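Local coordinates for protein azurocidin (Homo sapiens, PDB 1A7S) that binds heparin and acts as a neutrophil granule protein that kills Gram-negative bacteria and attracts monocytes and fibroblasts, at residues A[13-18]-A[126-131]; A[28-33]-A[93-98]; A[59-64]-A[134-139]; A[74-79]-A[89-94]. All coordinates share one frame; numbering follows the deposited sequence. Where two conformers were deposited one is given.

The chymotrypsin-like fold pairs two antiparallel barrels, and contact 1 joins them deep inside, packing strand 15-20 of the first barrel against strand 122-127 and the loop after it. Contact 3, about 10 Å from contact 1 between centres, ties surface loops of the same halves; a probable hydrogen bond from S138 N to W128 O links the two. Contacts 2 and 4, also about 10 Å apart between centres, lie within the first barrel and share L93 and Q94 of strand 91-95. Along the chain, contact 1 encloses contacts 2 and 4 and crosses contact 3. Contacts 1 and 3 thus hold the two barrels together, while contacts 2 and 4 build the first.

Contact 1: A[13-18]-A[126-131]; sequences PFLASI and AGWGSQ. With EOH (ethanol), chain G.
At the buried interface between the two barrels of the chymotrypsin-like fold, L15 at the start of strand 15-20 packs against A126 and W128, which mark the end of strand 122-127 and the loop that follows. One methyl of the leucine serves both partners: L15 CD1 lies 4.1 Å from A126 CB, and at the same separation from CZ3 of the W128 indole. The L15 and W128 side chains run past one another in contrary senses. W128 CG stands beside its own backbone N and anti to the carbonyl carbon (chi1 -71°), and the six-membered part of the indole reaches over to the opposing strand. There the rim atom W128 CZ3 comes within 3.8 Å of A16 O, which lies at the ring edge near its plane, while S17 CB approaches obliquely. The other end of the indole is held elsewhere, W128 NE1 hydrogen-bonding to Y58 O. S17 OG is likewise taken up by H24 and Q19. An ethanol, probably from the crystallisation liquor, accepts a hydrogen bond from A126 N (2.9 Å to its O) and also bonds to P178 O; its C1 lies 3.6 Å from F14 CE1, at the edge of that ring. Around this interface, strand 178-181 meets F14 and L15 through P178, strand 51-55 lies against A16 through V53 and L55, and F143 of strand 142-148 touches A126.

Contact 2: A[28-33]-A[93-98]; sequences GALIHA and LQLDRE. With EOH (ethanol), chain Q.
This is side-chain and loop packing between two strands of the first barrel that are not sheet neighbours, since strand 35-38 runs between them: L30 of strand 23-32 and A33 just after it meet L95 of strand 91-95 and E98 in the loop beyond. The L30 and L95 side chains cross at about a right angle and touch methyl to methyl, L30 CD1 to L95 CD1, at 4.0 Å. In L30, chi1 (-172°) sets CG anti to the backbone N and chi2 (68°) places CD1 toward L95. The same L95 methyl also approaches A33 O. Closer to the surface the chains draw together: E98 CA points a hydrogen at A33 O, a CH...O contact of 3.4 Å with 140° at the hydrogen, and E98 CG lies 3.9 Å from A33 CB, with CD close behind. Just before A33 the strand carries a classic beta bulge, I31 and H32 both facing F35. On the other chain R97 NH1 forms a salt bridge with D96 OD1 at 2.9 Å, in the guanidinium plane and on the syn lone pair. The charged ends are engaged apart from segment 28-33: E98 OE2 pairs with R34, D96 OD2 with S72 N and R97 NH2 with T70 O. What binds the two segments directly is therefore apolar packing with one weak CH...O contact; of the two, segment 28-33 belongs to the region with antibiotic activity.

Contact 3: A[59-64]-A[134-139]; sequences DLRRRE and GGRLSR
R139 grips D59 side-on in a two-nitrogen salt bridge joining two surface loops of the trypsin-like fold. R139 NE reaches D59 OD1 at 2.9 Å and nearly straight (174°), within the guanidinium plane, while R139 NH2 donates to D59 OD2, also at 2.9 Å, on its syn lone pair. D59 opens a type I beta turn ending at R62 and forms an Asx turn within it: R61 N donates to D59 OD1 from above the carboxylate plane, on the opposite face from R139 NE. Together with R139 NH2 on OD2, these two donors should restrict the carboxylate's rotation. The backbones join too, L60 N to R139 O at 2.8 Å. R62 NH2 completes the network through a long 3.9 Å salt bridge to D59 OD2, although it also comes 3.5 Å from R139 NH2, a donor-donor approach that the shared carboxylate presumably offsets. Further out, L60 packs against W128, earlier in the same loop as R139, and L60 CD1 lies 3.8 Å from S138 O. R61 crosses R139 at about a right angle, with R61 CD centred over one face of the R139 guanidinium, 3.7 Å from its CZ.

Contact 4: A[74-79]-A[89-94]; sequences SSMSEN and DLMLLQ. With EOH (ethanol), chain Q.
Q94 rises beside S75 on the sheet face that also carries S77 and L92. Its CB lies 3.5 Å from S75 OG; chi1 (-178°) sets CG anti to the backbone N, and the extended chain beyond it carries the amide on to a bound ethanol. CD passes the same serine oxygen more loosely. At the tip the amide divides: Q94 OE1, 3.6 Å from S75 OG without bonding to it, accepts from G221 N, whereas Q94 NE2 donates to the ethanol O at 2.9 Å, the alcohol probably coming from the crystallisation liquor. Beneath this side chain strands 74-77 and 91-94 form an antiparallel ladder of the first barrel, their axes 4.7 Å apart at closest and 168° between directions. Q94 N donates to S75 O and S74 N to Q94 O. S77 and L92 make a hydrogen-bonded pair with two bonds, S77 N to L92 O and L92 N to S77 O, both 2.9 Å. M76 and L93 form the non-hydrogen-bonded pair beside it, on the face opposite S77 and L92, with M76 CG 3.8 Å from L93 CD2. On the S75 and S77 side one water lies 2.7 Å from S77 OG, also bonds S75 OG at longer range, and donates to L92 O; V216 of helix 210-218 covers S77 and L92 there. A second water links N79 N, from which it accepts, to L90 O, to which it donates at 2.8 Å.

Contact 1: A[13-18]-A[126-131]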
loop_
_atom_site.group_PDB
_atom_site.type_symbol
_atom_site.label_atom_id
_atom_site.label_comp_id
_atom_site.label_asym_id
_atom_site.label_seq_id
_atom_site.Cartn_x
_atom_site.Cartn_y
_atom_site.Cartn_z
ATOM N N PRO A 13 4.851 -11.084 -0.618
ATOM C CA PRO A 13 3.633 -11.924 -0.600
ATOM C C PRO A 13 2.451 -11.342 0.186
ATOM O O PRO A 13 1.357 -11.911 0.152
ATOM C CB PRO A 13 4.127 -13.233 -0.036
ATOM C CG PRO A 13 5.308 -12.905 0.797
ATOM C CD PRO A 13 5.937 -11.686 0.195
ATOM N N PHE A 14 2.619 -10.204 0.811
ATOM C CA PHE A 14 1.589 -9.463 1.472
ATOM C C PHE A 14 0.866 -8.507 0.555
ATOM O O PHE A 14 -0.082 -7.847 0.972
ATOM C CB PHE A 14 2.146 -8.729 2.705
ATOM C CG PHE A 14 3.393 -7.951 2.349
ATOM C CD1 PHE A 14 3.328 -6.773 1.680
ATOM C CD2 PHE A 14 4.675 -8.486 2.645
ATOM C CE1 PHE A 14 4.467 -6.091 1.249
ATOM C CE2 PHE A 14 5.796 -7.807 2.215
ATOM C CZ PHE A 14 5.713 -6.651 1.514
ATOM N N LEU A 15 1.346 -8.313 -0.671
ATOM C CA LEU A 15 0.840 -7.293 -1.522
ATOM C C LEU A 15 -0.574 -7.601 -2.045
ATOM O O LEU A 15 -0.820 -8.753 -2.464
ATOM C CB LEU A 15 1.705 -7.047 -2.735
ATOM C CG LEU A 15 2.899 -6.243 -2.653
ATOM C CD1 LEU A 15 3.489 -6.070 -4.060
ATOM C CD2 LEU A 15 2.739 -4.871 -1.974
ATOM N N ALA A 16 -1.385 -6.583 -2.089
ATOM C CA ALA A 16 -2.705 -6.687 -2.700
ATOM C C ALA A 16 -2.773 -5.844 -3.953
ATOM O O ALA A 16 -2.175 -4.783 -4.026
ATOM C CB ALA A 16 -3.736 -6.125 -1.695
ATOM N N SER A 17 -3.569 -6.316 -4.896
ATOM C CA SER A 17 -4.018 -5.592 -6.080
ATOM C C SER A 17 -5.506 -5.297 -5.862
ATOM O O SER A 17 -6.273 -6.214 -5.658
ATOM C CB SER A 17 -3.787 -6.412 -7.333
ATOM O OG SER A 17 -4.433 -5.827 -8.441
ATOM N N ILE A 18 -5.885 -4.033 -5.867
ATOM C CA ILE A 18 -7.273 -3.580 -5.730
ATOM C C ILE A 18 -7.773 -3.240 -7.130
ATOM O O ILE A 18 -7.145 -2.466 -7.865
ATOM C CB ILE A 18 -7.375 -2.378 -4.777
ATOM C CG1 ILE A 18 -6.515 -2.465 -3.549
ATOM C CG2 ILE A 18 -8.839 -2.207 -4.438
ATOM C CD1 ILE A 18 -6.590 -3.554 -2.634
ATOM N N ALA A 126 7.048 -1.497 -3.355
ATOM C CA ALA A 126 6.740 -2.363 -4.464
ATOM C C ALA A 126 5.303 -2.116 -4.934
ATOM O O ALA A 126 4.411 -1.797 -4.167
ATOM C CB ALA A 126 6.946 -3.817 -4.090
ATOM N N GLY A 127 5.050 -2.409 -6.209
ATOM C CA GLY A 127 3.749 -2.268 -6.761
ATOM C C GLY A 127 3.690 -2.511 -8.240
ATOM O O GLY A 127 4.733 -2.723 -8.881
ATOM N N TRP A 128 2.486 -2.450 -8.779
ATOM C CA TRP A 128 2.216 -2.685 -10.189
ATOM C C TRP A 128 2.019 -1.369 -10.943
ATOM O O TRP A 128 1.536 -1.372 -12.093
ATOM C CB TRP A 128 1.032 -3.588 -10.377
ATOM C CG TRP A 128 1.211 -5.025 -10.008
ATOM C CD1 TRP A 128 1.689 -5.987 -10.861
ATOM C CD2 TRP A 128 0.920 -5.685 -8.788
ATOM N NE1 TRP A 128 1.691 -7.203 -10.234
ATOM C CE2 TRP A 128 1.228 -7.057 -8.964
ATOM C CE3 TRP A 128 0.440 -5.254 -7.535
ATOM C CZ2 TRP A 128 1.067 -7.985 -7.942
ATOM C CZ3 TRP A 128 0.251 -6.199 -6.543
ATOM C CH2 TRP A 128 0.564 -7.547 -6.774
ATOM N N GLY A 129 2.363 -0.236 -10.327
ATOM C CA GLY A 129 2.127 1.050 -10.957
ATOM C C GLY A 129 2.945 1.323 -12.157
ATOM O O GLY A 129 3.845 0.569 -12.562
ATOM N N SER A 130 2.627 2.456 -12.825
ATOM C CA SER A 130 3.341 2.870 -14.018
ATOM C C SER A 130 4.756 3.374 -13.706
ATOM O O SER A 130 5.166 3.491 -12.549
ATOM C CB SER A 130 2.560 4.028 -14.671
ATOM O OG SER A 130 2.527 5.151 -13.791
ATOM N N GLN A 131 5.466 3.706 -14.756
ATOM C CA GLN A 131 6.834 4.244 -14.744
ATOM C C GLN A 131 6.892 5.731 -14.968
ATOM O O GLN A 131 7.940 6.366 -14.835
ATOM C CB GLN A 131 7.811 3.514 -15.606
ATOM C CG GLN A 131 8.147 2.076 -15.173
ATOM C CD GLN A 131 6.945 1.185 -15.145
ATOM O OE1 GLN A 131 6.361 0.942 -16.193
ATOM N NE2 GLN A 131 6.491 0.758 -13.969
HETATM C C1 EOH G . 6.348 -3.416 -0.299
HETATM C C2 EOH G . 7.813 -3.258 -0.177
HETATM O O EOH G . 5.595 -2.407 -1.066
#

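Contact 2: A[28-33]-A[93-98]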
loop_
_atom_site.group_PDB
_atom_site.type_symbol
_atom_site.label_atom_id
_atom_site.label_comp_id
_atom_site.label_asym_id
_atom_site.label_seq_id
_atom_site.Cartn_x
_atom_site.Cartn_y
_atom_site.Cartn_z
ATOM N N GLY A 28 -2.227 -2.412 -1.865
ATOM C CA GLY A 28 -2.489 -2.517 -0.439
ATOM C C GLY A 28 -1.646 -3.622 0.139
ATOM O O GLY A 28 -0.843 -4.246 -0.566
ATOM N N ALA A 29 -1.866 -3.927 1.391
ATOM C CA ALA A 29 -1.153 -4.996 2.065
ATOM C C ALA A 29 -2.132 -5.759 2.970
ATOM O O ALA A 29 -2.918 -5.140 3.700
ATOM C CB ALA A 29 -0.050 -4.425 2.966
ATOM N N LEU A 30 -2.020 -7.068 2.981
ATOM C CA LEU A 30 -2.759 -7.855 3.958
ATOM C C LEU A 30 -2.111 -7.600 5.315
ATOM O O LEU A 30 -0.916 -7.840 5.486
ATOM C CB LEU A 30 -2.646 -9.358 3.592
ATOM C CG LEU A 30 -3.527 -10.299 4.416
ATOM C CD1 LEU A 30 -5.016 -10.084 4.099
ATOM C CD2 LEU A 30 -3.141 -11.730 4.224
ATOM N N ILE A 31 -2.893 -7.136 6.309
ATOM C CA ILE A 31 -2.363 -6.846 7.649
ATOM C C ILE A 31 -3.000 -7.679 8.731
ATOM O O ILE A 31 -2.632 -7.578 9.928
ATOM C CB ILE A 31 -2.462 -5.357 8.011
ATOM C CG1 ILE A 31 -3.900 -4.822 7.968
ATOM C CG2 ILE A 31 -1.542 -4.544 7.075
ATOM C CD1 ILE A 31 -4.150 -3.637 8.875
ATOM N N HIS A 32 -3.895 -8.572 8.368
ATOM C CA HIS A 32 -4.671 -9.438 9.251
ATOM C C HIS A 32 -5.380 -10.400 8.299
ATOM O O HIS A 32 -5.574 -10.110 7.126
ATOM C CB HIS A 32 -5.698 -8.566 10.015
ATOM C CG HIS A 32 -6.606 -9.300 10.971
ATOM N ND1 HIS A 32 -6.540 -9.356 12.321
ATOM C CD2 HIS A 32 -7.688 -9.953 10.697
ATOM C CE1 HIS A 32 -7.562 -10.107 12.770
ATOM N NE2 HIS A 32 -8.274 -10.468 11.712
ATOM N N ALA A 33 -5.705 -11.612 8.776
ATOM C CA ALA A 33 -6.358 -12.541 7.918
ATOM C C ALA A 33 -7.567 -12.025 7.196
ATOM O O ALA A 33 -7.907 -12.463 6.092
ATOM C CB ALA A 33 -6.739 -13.818 8.727
ATOM N N LEU A 93 -9.845 -2.380 4.513
ATOM C CA LEU A 93 -10.862 -3.141 3.754
ATOM C C LEU A 93 -11.030 -4.489 4.473
ATOM O O LEU A 93 -10.108 -5.259 4.594
ATOM C CB LEU A 93 -10.349 -3.381 2.343
ATOM C CG LEU A 93 -9.873 -2.199 1.508
ATOM C CD1 LEU A 93 -9.371 -2.613 0.154
ATOM C CD2 LEU A 93 -10.943 -1.137 1.418
ATOM N N GLN A 94 -12.269 -4.701 4.920
ATOM C CA GLN A 94 -12.582 -6.026 5.519
ATOM C C GLN A 94 -12.905 -6.957 4.342
ATOM O O GLN A 94 -13.832 -6.629 3.566
ATOM C CB GLN A 94 -13.720 -5.946 6.480
ATOM C CG GLN A 94 -14.044 -7.268 7.147
ATOM C CD GLN A 94 -15.051 -7.244 8.226
ATOM O OE1 GLN A 94 -15.079 -6.260 9.012
ATOM N NE2 GLN A 94 -15.742 -8.361 8.407
ATOM N N LEU A 95 -12.204 -8.028 4.263
ATOM C CA LEU A 95 -12.463 -9.043 3.181
ATOM C C LEU A 95 -13.677 -9.853 3.540
ATOM O O LEU A 95 -14.055 -9.955 4.697
ATOM C CB LEU A 95 -11.212 -9.935 3.083
ATOM C CG LEU A 95 -9.891 -9.234 2.914
ATOM C CD1 LEU A 95 -8.763 -10.266 2.824
ATOM C CD2 LEU A 95 -9.858 -8.359 1.728
ATOM N N ASP A 96 -14.275 -10.509 2.542
ATOM C CA ASP A 96 -15.467 -11.301 2.735
ATOM C C ASP A 96 -15.247 -12.533 3.600
ATOM O O ASP A 96 -16.207 -13.136 4.082
ATOM C CB ASP A 96 -16.066 -11.703 1.413
ATOM C CG ASP A 96 -15.248 -12.614 0.521
ATOM O OD1 ASP A 96 -15.125 -13.842 0.871
ATOM O OD2 ASP A 96 -14.576 -12.224 -0.395
ATOM N N ARG A 97 -14.014 -12.943 3.751
ATOM C CA ARG A 97 -13.660 -14.144 4.544
ATOM C C ARG A 97 -12.202 -14.023 4.929
ATOM O O ARG A 97 -11.455 -13.159 4.410
ATOM C CB ARG A 97 -13.932 -15.393 3.724
ATOM C CG ARG A 97 -12.918 -15.514 2.540
ATOM C CD ARG A 97 -13.378 -16.586 1.536
ATOM N NE ARG A 97 -12.348 -16.814 0.500
ATOM C CZ ARG A 97 -12.205 -16.006 -0.566
ATOM N NH1 ARG A 97 -13.050 -15.036 -0.852
ATOM N NH2 ARG A 97 -11.130 -16.189 -1.355
ATOM N N GLU A 98 -11.684 -14.889 5.785
ATOM C CA GLU A 98 -10.273 -14.904 6.076
ATOM C C GLU A 98 -9.469 -15.434 4.897
ATOM O O GLU A 98 -9.786 -16.459 4.315
ATOM C CB GLU A 98 -9.955 -15.827 7.294
ATOM C CG GLU A 98 -10.452 -15.126 8.566
ATOM C CD GLU A 98 -10.056 -15.748 9.858
ATOM O OE1 GLU A 98 -9.333 -16.756 9.880
ATOM O OE2 GLU A 98 -10.526 -15.253 10.914
HETATM C C1 EOH Q . -16.947 -10.715 10.200
HETATM C C2 EOH Q . -16.576 -11.480 11.471
HETATM O O EOH Q . -17.460 -9.391 10.523
#

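Contact 3: A[59-64]-A[134-139]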
loop_
_atom_site.group_PDB
_atom_site.type_symbol
_atom_site.label_atom_id
_atom_site.label_comp_id
_atom_site.label_asym_id
_atom_site.label_seq_id
_atom_site.Cartn_x
_atom_site.Cartn_y
_atom_site.Cartn_z
ATOM N N ASP A 59 1.729 -11.798 -12.080
ATOM C CA ASP A 59 1.448 -11.124 -13.373
ATOM C C ASP A 59 -0.031 -10.800 -13.452
ATOM O O ASP A 59 -0.900 -11.673 -13.461
ATOM C CB ASP A 59 1.831 -12.155 -14.490
ATOM C CG ASP A 59 1.567 -11.682 -15.872
ATOM O OD1 ASP A 59 1.000 -10.560 -16.071
ATOM O OD2 ASP A 59 1.962 -12.412 -16.813
ATOM N N LEU A 60 -0.364 -9.513 -13.440
ATOM C CA LEU A 60 -1.717 -9.091 -13.433
ATOM C C LEU A 60 -2.549 -9.711 -14.574
ATOM O O LEU A 60 -3.754 -9.854 -14.413
ATOM C CB LEU A 60 -1.835 -7.556 -13.556
ATOM C CG LEU A 60 -1.391 -6.721 -12.399
ATOM C CD1 LEU A 60 -1.494 -5.252 -12.659
ATOM C CD2 LEU A 60 -2.100 -7.110 -11.100
ATOM N N ARG A 61 -1.937 -10.007 -15.699
ATOM C CA ARG A 61 -2.635 -10.503 -16.854
ATOM C C ARG A 61 -2.787 -12.017 -16.874
ATOM O O ARG A 61 -3.408 -12.536 -17.840
ATOM C CB ARG A 61 -1.987 -10.034 -18.159
ATOM C CG ARG A 61 -1.879 -8.520 -18.255
ATOM C CD ARG A 61 -1.205 -8.079 -19.574
ATOM N NE ARG A 61 -2.169 -8.155 -20.665
ATOM C CZ ARG A 61 -2.808 -7.121 -21.200
ATOM N NH1 ARG A 61 -2.425 -5.868 -21.004
ATOM N NH2 ARG A 61 -3.763 -7.376 -22.081
ATOM N N ARG A 62 -2.415 -12.709 -15.838
ATOM C CA ARG A 62 -2.448 -14.191 -15.786
ATOM C C ARG A 62 -3.394 -14.615 -14.685
ATOM O O ARG A 62 -3.498 -14.036 -13.624
ATOM C CB ARG A 62 -1.033 -14.717 -15.554
ATOM C CG ARG A 62 -0.797 -16.186 -15.885
ATOM C CD ARG A 62 -0.751 -16.502 -17.349
ATOM N NE ARG A 62 0.398 -15.835 -17.967
ATOM C CZ ARG A 62 0.558 -15.677 -19.275
ATOM N NH1 ARG A 62 -0.327 -16.127 -20.148
ATOM N NH2 ARG A 62 1.610 -14.955 -19.714
ATOM N N ARG A 63 -4.072 -15.781 -14.907
ATOM C CA ARG A 63 -5.048 -16.249 -13.938
ATOM C C ARG A 63 -4.474 -16.725 -12.636
ATOM O O ARG A 63 -5.039 -16.506 -11.559
ATOM C CB ARG A 63 -6.009 -17.288 -14.572
ATOM C CG ARG A 63 -6.833 -16.709 -15.690
ATOM C CD ARG A 63 -7.521 -17.716 -16.546
ATOM N NE ARG A 63 -8.171 -18.788 -15.765
ATOM C CZ ARG A 63 -8.449 -19.938 -16.400
ATOM N NH1 ARG A 63 -8.524 -19.843 -17.754
ATOM N NH2 ARG A 63 -8.596 -21.075 -15.835
ATOM N N GLU A 64 -3.337 -17.399 -12.672
ATOM C CA GLU A 64 -2.616 -17.840 -11.500
ATOM C C GLU A 64 -3.470 -18.467 -10.423
ATOM O O GLU A 64 -3.398 -18.173 -9.220
ATOM C CB GLU A 64 -1.878 -16.582 -10.931
ATOM C CG GLU A 64 -0.971 -15.941 -11.892
ATOM C CD GLU A 64 -0.298 -14.666 -11.449
ATOM O OE1 GLU A 64 -0.890 -13.922 -10.639
ATOM O OE2 GLU A 64 0.865 -14.422 -11.936
ATOM N N GLY A 134 0.709 8.997 -16.306
ATOM C CA GLY A 134 -0.074 8.704 -17.496
ATOM C C GLY A 134 0.382 7.512 -18.285
ATOM O O GLY A 134 -0.239 7.185 -19.323
ATOM N N GLY A 135 1.413 6.778 -17.823
ATOM C CA GLY A 135 1.842 5.605 -18.561
ATOM C C GLY A 135 1.133 4.336 -18.129
ATOM O O GLY A 135 0.295 4.325 -17.236
ATOM N N ARG A 136 1.329 3.268 -18.831
ATOM C CA ARG A 136 0.736 1.999 -18.537
ATOM C C ARG A 136 1.246 1.443 -17.234
ATOM O O ARG A 136 2.415 1.628 -16.862
ATOM C CB ARG A 136 1.080 0.963 -19.673
ATOM C CG ARG A 136 0.569 1.386 -21.016
ATOM C CD ARG A 136 1.211 0.520 -22.152
ATOM N NE ARG A 136 0.716 -0.842 -22.015
ATOM C CZ ARG A 136 1.023 -1.798 -22.853
ATOM N NH1 ARG A 136 1.778 -1.542 -23.892
ATOM N NH2 ARG A 136 0.513 -2.979 -22.676
ATOM N N LEU A 137 0.407 0.678 -16.570
ATOM C CA LEU A 137 0.778 -0.139 -15.419
ATOM C C LEU A 137 1.800 -1.184 -15.864
ATOM O O LEU A 137 1.941 -1.501 -17.041
ATOM C CB LEU A 137 -0.409 -0.851 -14.836
ATOM C CG LEU A 137 -1.568 -0.058 -14.256
ATOM C CD1 LEU A 137 -2.676 -1.013 -13.850
ATOM C CD2 LEU A 137 -1.162 0.827 -13.118
ATOM N N SER A 138 2.484 -1.741 -14.856
ATOM C CA SER A 138 3.357 -2.872 -15.090
ATOM C C SER A 138 2.610 -4.155 -14.767
ATOM O O SER A 138 1.987 -4.287 -13.701
ATOM C CB SER A 138 4.577 -2.753 -14.129
ATOM O OG SER A 138 5.338 -3.946 -14.229
ATOM N N ARG A 139 2.647 -5.128 -15.684
ATOM C CA ARG A 139 1.968 -6.405 -15.385
ATOM C C ARG A 139 2.637 -7.186 -14.282
ATOM O O ARG A 139 2.002 -7.952 -13.577
ATOM C CB ARG A 139 1.805 -7.265 -16.657
ATOM C CG ARG A 139 3.121 -7.827 -17.212
ATOM C CD ARG A 139 2.917 -8.427 -18.608
ATOM N NE ARG A 139 2.086 -9.610 -18.555
ATOM C CZ ARG A 139 1.747 -10.357 -19.617
ATOM N NH1 ARG A 139 1.906 -9.837 -20.846
ATOM N NH2 ARG A 139 1.191 -11.489 -19.464
#

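Contact 4: A[74-79]-A[89-94]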
loop_
_atom_site.group_PDB
_atom_site.type_symbol
_atom_site.label_atom_id
_atom_site.label_comp_id
_atom_site.label_asym_id
_atom_site.label_seq_id
_atom_site.Cartn_x
_atom_site.Cartn_y
_atom_site.Cartn_z
ATOM N N SER A 74 -16.317 -6.378 2.313
ATOM C CA SER A 74 -17.531 -6.377 3.145
ATOM C C SER A 74 -17.701 -5.058 3.930
ATOM O O SER A 74 -18.833 -4.713 4.319
ATOM C CB SER A 74 -17.463 -7.536 4.094
ATOM O OG SER A 74 -17.431 -8.780 3.464
ATOM N N SER A 75 -16.648 -4.314 4.122
ATOM C CA SER A 75 -16.757 -3.020 4.823
ATOM C C SER A 75 -15.471 -2.251 4.678
ATOM O O SER A 75 -14.409 -2.845 4.445
ATOM C CB SER A 75 -17.039 -3.335 6.324
ATOM O OG SER A 75 -15.966 -3.364 7.091
ATOM N N MET A 76 -15.551 -0.940 4.763
ATOM C CA MET A 76 -14.367 -0.064 4.687
ATOM C C MET A 76 -14.375 0.837 5.905
ATOM O O MET A 76 -15.431 1.323 6.298
ATOM C CB MET A 76 -14.550 0.862 3.420
ATOM C CG MET A 76 -14.500 -0.005 2.104
ATOM S SD MET A 76 -14.243 1.076 0.712
ATOM C CE MET A 76 -15.816 -0.301 -0.630
ATOM N N SER A 77 -13.164 1.095 6.414
ATOM C CA SER A 77 -13.063 1.920 7.609
ATOM C C SER A 77 -11.934 2.972 7.366
ATOM O O SER A 77 -10.881 2.613 6.868
ATOM C CB SER A 77 -12.616 1.067 8.815
ATOM O OG SER A 77 -13.599 0.053 9.081
ATOM N N GLU A 78 -12.211 4.183 7.778
ATOM C CA GLU A 78 -11.226 5.282 7.774
ATOM C C GLU A 78 -11.360 6.100 9.049
ATOM O O GLU A 78 -12.345 5.954 9.769
ATOM C CB GLU A 78 -11.365 6.132 6.542
ATOM C CG GLU A 78 -12.752 6.617 6.227
ATOM C CD GLU A 78 -13.175 7.872 6.940
ATOM O OE1 GLU A 78 -12.393 8.830 7.159
ATOM O OE2 GLU A 78 -14.331 7.896 7.393
ATOM N N ASN A 79 -10.353 6.893 9.342
ATOM C CA ASN A 79 -10.200 7.666 10.536
ATOM C C ASN A 79 -9.955 9.127 10.219
ATOM O O ASN A 79 -8.841 9.594 10.258
ATOM C CB ASN A 79 -9.014 7.080 11.369
ATOM C CG ASN A 79 -8.898 7.761 12.726
ATOM O OD1 ASN A 79 -9.883 8.313 13.266
ATOM N ND2 ASN A 79 -7.698 7.742 13.246
ATOM N N ASP A 89 -4.700 9.538 5.215
ATOM C CA ASP A 89 -4.960 8.790 3.987
ATOM C C ASP A 89 -4.750 7.308 4.197
ATOM O O ASP A 89 -3.742 6.724 3.846
ATOM C CB ASP A 89 -4.119 9.330 2.844
ATOM C CG ASP A 89 -4.557 8.731 1.494
ATOM O OD1 ASP A 89 -5.573 7.993 1.511
ATOM O OD2 ASP A 89 -3.927 9.048 0.495
ATOM N N LEU A 90 -5.766 6.685 4.785
ATOM C CA LEU A 90 -5.655 5.334 5.302
ATOM C C LEU A 90 -7.062 4.706 5.294
ATOM O O LEU A 90 -8.031 5.289 5.760
ATOM C CB LEU A 90 -5.074 5.321 6.669
ATOM C CG LEU A 90 -4.987 3.922 7.404
ATOM C CD1 LEU A 90 -3.972 3.168 6.723
ATOM C CD2 LEU A 90 -4.683 4.186 8.886
ATOM N N MET A 91 -7.144 3.505 4.722
ATOM C CA MET A 91 -8.405 2.792 4.657
ATOM C C MET A 91 -8.162 1.340 4.952
ATOM O O MET A 91 -7.189 0.791 4.408
ATOM C CB MET A 91 -9.064 2.992 3.298
ATOM C CG MET A 91 -10.463 2.318 3.254
ATOM S SD MET A 91 -11.461 2.909 2.046
ATOM C CE MET A 91 -11.807 4.611 2.419
ATOM N N LEU A 92 -9.007 0.722 5.728
ATOM C CA LEU A 92 -8.974 -0.705 5.962
ATOM C C LEU A 92 -10.168 -1.337 5.250
ATOM O O LEU A 92 -11.296 -0.901 5.433
ATOM C CB LEU A 92 -9.027 -1.015 7.477
ATOM C CG LEU A 92 -7.881 -0.395 8.268
ATOM C CD1 LEU A 92 -7.930 -0.938 9.730
ATOM C CD2 LEU A 92 -6.529 -0.608 7.704
ATOM N N LEU A 93 -9.845 -2.380 4.513
ATOM C CA LEU A 93 -10.862 -3.141 3.754
ATOM C C LEU A 93 -11.030 -4.489 4.473
ATOM O O LEU A 93 -10.108 -5.259 4.594
ATOM C CB LEU A 93 -10.349 -3.381 2.343
ATOM C CG LEU A 93 -9.873 -2.199 1.508
ATOM C CD1 LEU A 93 -9.371 -2.613 0.154
ATOM C CD2 LEU A 93 -10.943 -1.137 1.418
ATOM N N GLN A 94 -12.269 -4.701 4.920
ATOM C CA GLN A 94 -12.582 -6.026 5.519
ATOM C C GLN A 94 -12.905 -6.957 4.342
ATOM O O GLN A 94 -13.832 -6.629 3.566
ATOM C CB GLN A 94 -13.720 -5.946 6.480
ATOM C CG GLN A 94 -14.044 -7.268 7.147
ATOM C CD GLN A 94 -15.051 -7.244 8.226
ATOM O OE1 GLN A 94 -15.079 -6.260 9.012
ATOM N NE2 GLN A 94 -15.742 -8.361 8.407
HETATM C C1 EOH Q . -16.947 -10.715 10.200
HETATM C C2 EOH Q . -16.576 -11.480 11.471
HETATM O O EOH Q . -17.460 -9.391 10.523
HETATM O O HOH W 1 -12.954 -2.147 7.619
HETATM O O HOH W 2 -8.140 7.293 7.653
#